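Putative type VI secretion protein (Escherichia coli, PDB 6SK0) forms the trimeric VgrG spike at the tip of the type VI secretion system, which probably punctures target cells and carries a phospholipase effector. Local coordinates at residues N532-A535 / S536-R540. Numbering follows the deposited sequence.
Sequences NVDA and SRELR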
loop_
_atom_site.group_PDB
_atom_site.type_symbol
_atom_site.label_atom_id
_atom_site.label_comp_id
_atom_site.label_asym_id
_atom_site.label_seq_id
_atom_site.Cartn_x
_atom_site.Cartn_y
_atom_site.Cartn_z
ATOM N N ASN A 532 31.077 -15.003 -6.840
ATOM C CA ASN A 532 31.406 -14.877 -5.430
ATOM C C ASN A 532 31.451 -16.245 -4.764
ATOM O O ASN A 532 30.504 -17.027 -4.857
ATOM C CB ASN A 532 30.398 -13.959 -4.747
ATOM C CG ASN A 532 30.177 -12.677 -5.523
ATOM O OD1 ASN A 532 31.127 -12.019 -5.924
ATOM N ND2 ASN A 532 28.921 -12.327 -5.751
ATOM N N VAL A 533 32.561 -16.534 -4.101
ATOM C CA VAL A 533 32.805 -17.845 -3.523
ATOM C C VAL A 533 32.977 -17.704 -2.020
ATOM O O VAL A 533 33.254 -16.624 -1.497
ATOM C CB VAL A 533 34.036 -18.531 -4.145
ATOM C CG1 VAL A 533 33.796 -18.801 -5.610
ATOM C CG2 VAL A 533 35.269 -17.676 -3.952
ATOM N N ASP A 534 32.811 -18.819 -1.325
ATOM C CA ASP A 534 33.022 -18.848 0.112
ATOM C C ASP A 534 34.488 -19.159 0.401
ATOM O O ASP A 534 35.330 -19.182 -0.498
ATOM C CB ASP A 534 32.079 -19.848 0.777
ATOM C CG ASP A 534 32.124 -21.219 0.138
ATOM O OD1 ASP A 534 33.151 -21.583 -0.467
ATOM O OD2 ASP A 534 31.118 -21.946 0.242
ATOM N N ALA A 535 34.803 -19.408 1.672
ATOM C CA ALA A 535 36.183 -19.677 2.059
ATOM C C ALA A 535 36.712 -20.941 1.399
ATOM O O ALA A 535 37.893 -21.020 1.050
ATOM C CB ALA A 535 36.286 -19.777 3.578
ATOM N N SER A 536 35.852 -21.941 1.212
ATOM C CA SER A 536 36.244 -23.156 0.511
ATOM C C SER A 536 36.131 -23.024 -0.999
ATOM O O SER A 536 36.124 -24.043 -1.693
ATOM C CB SER A 536 35.403 -24.338 0.991
ATOM O OG SER A 536 34.307 -24.568 0.127
ATOM N N ARG A 537 36.019 -21.800 -1.511
ATOM C CA ARG A 537 36.017 -21.490 -2.936
ATOM C C ARG A 537 34.815 -22.072 -3.664
ATOM O O ARG A 537 34.838 -22.200 -4.888
ATOM C CB ARG A 537 37.309 -21.956 -3.612
ATOM C CG ARG A 537 38.552 -21.394 -2.964
ATOM C CD ARG A 537 39.692 -21.279 -3.950
ATOM N NE ARG A 537 40.869 -20.667 -3.342
ATOM C CZ ARG A 537 41.912 -20.218 -4.028
ATOM N NH1 ARG A 537 41.923 -20.309 -5.350
ATOM N NH2 ARG A 537 42.941 -19.675 -3.395
ATOM N N GLU A 538 33.758 -22.422 -2.946
ATOM C CA GLU A 538 32.530 -22.856 -3.584
ATOM C C GLU A 538 31.647 -21.647 -3.853
ATOM O O GLU A 538 31.581 -20.721 -3.040
ATOM C CB GLU A 538 31.792 -23.871 -2.715
ATOM C CG GLU A 538 32.499 -25.205 -2.602
ATOM C CD GLU A 538 33.079 -25.676 -3.922
ATOM O OE1 GLU A 538 32.296 -26.104 -4.796
ATOM O OE2 GLU A 538 34.316 -25.622 -4.087
ATOM N N LEU A 539 30.975 -21.660 -4.996
ATOM C CA LEU A 539 30.131 -20.544 -5.386
ATOM C C LEU A 539 29.044 -20.311 -4.348
ATOM O O LEU A 539 28.254 -21.207 -4.048
ATOM C CB LEU A 539 29.510 -20.812 -6.754
ATOM C CG LEU A 539 28.525 -19.752 -7.244
ATOM C CD1 LEU A 539 29.240 -18.450 -7.557
ATOM C CD2 LEU A 539 27.764 -20.250 -8.452
ATOM N N ARG A 540 29.023 -19.113 -3.781
ATOM C CA ARG A 540 27.966 -18.730 -2.864
ATOM C C ARG A 540 27.022 -17.697 -3.454
ATOM O O ARG A 540 26.080 -17.284 -2.776
ATOM C CB ARG A 540 28.555 -18.212 -1.546
ATOM C CG ARG A 540 29.531 -17.080 -1.678
ATOM C CD ARG A 540 29.997 -16.616 -0.316
ATOM N NE ARG A 540 28.892 -16.161 0.516
ATOM C CZ ARG A 540 28.438 -14.914 0.541
ATOM N NH1 ARG A 540 29.000 -13.987 -0.217
ATOM N NH2 ARG A 540 27.424 -14.594 1.326
#
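Asp534 OD1 accepts Glu538 N at 2.7 Å and, from the opposite face of the carboxylate plane, the hydroxyl of Ser536, whose OG lies a long 3.3 Å from OD1. Both donors stand out of that plane. With CG between its own backbone N and carbonyl carbon (chi1 52°), Asp534 brings OD1 to the Glu538 amide. The chain reverses through a type I turn from Asp534 to Arg537, closed by Arg537 N to Asp534 O at 2.9 Å; Arg537, left-handed at the G1 bulge position, completes the 3:5 hairpin. Asp534 N donates to Glu538 O, and Arg540 N to Asn532 O, both at 2.8 Å, framing the non-hydrogen-bonded antiparallel pair Val533-Leu539. Leu539 CD1 packs 3.3 Å from Asn532 O, while the Arg540 methylenes cross the Val533 carbonyl, CD lying 3.5 Å from Val533 O. Beyond them the Arg540 guanidinium forms a salt bridge with Glu545 and bonds Gly572 O of a second subunit; Asn532 ND2 reaches Gly543 O. The hairpin joins strand 532-533, at the edge of this chain's antiparallel sheet, to strand 539-548, with Val533 and Arg537 touching strand 503-507.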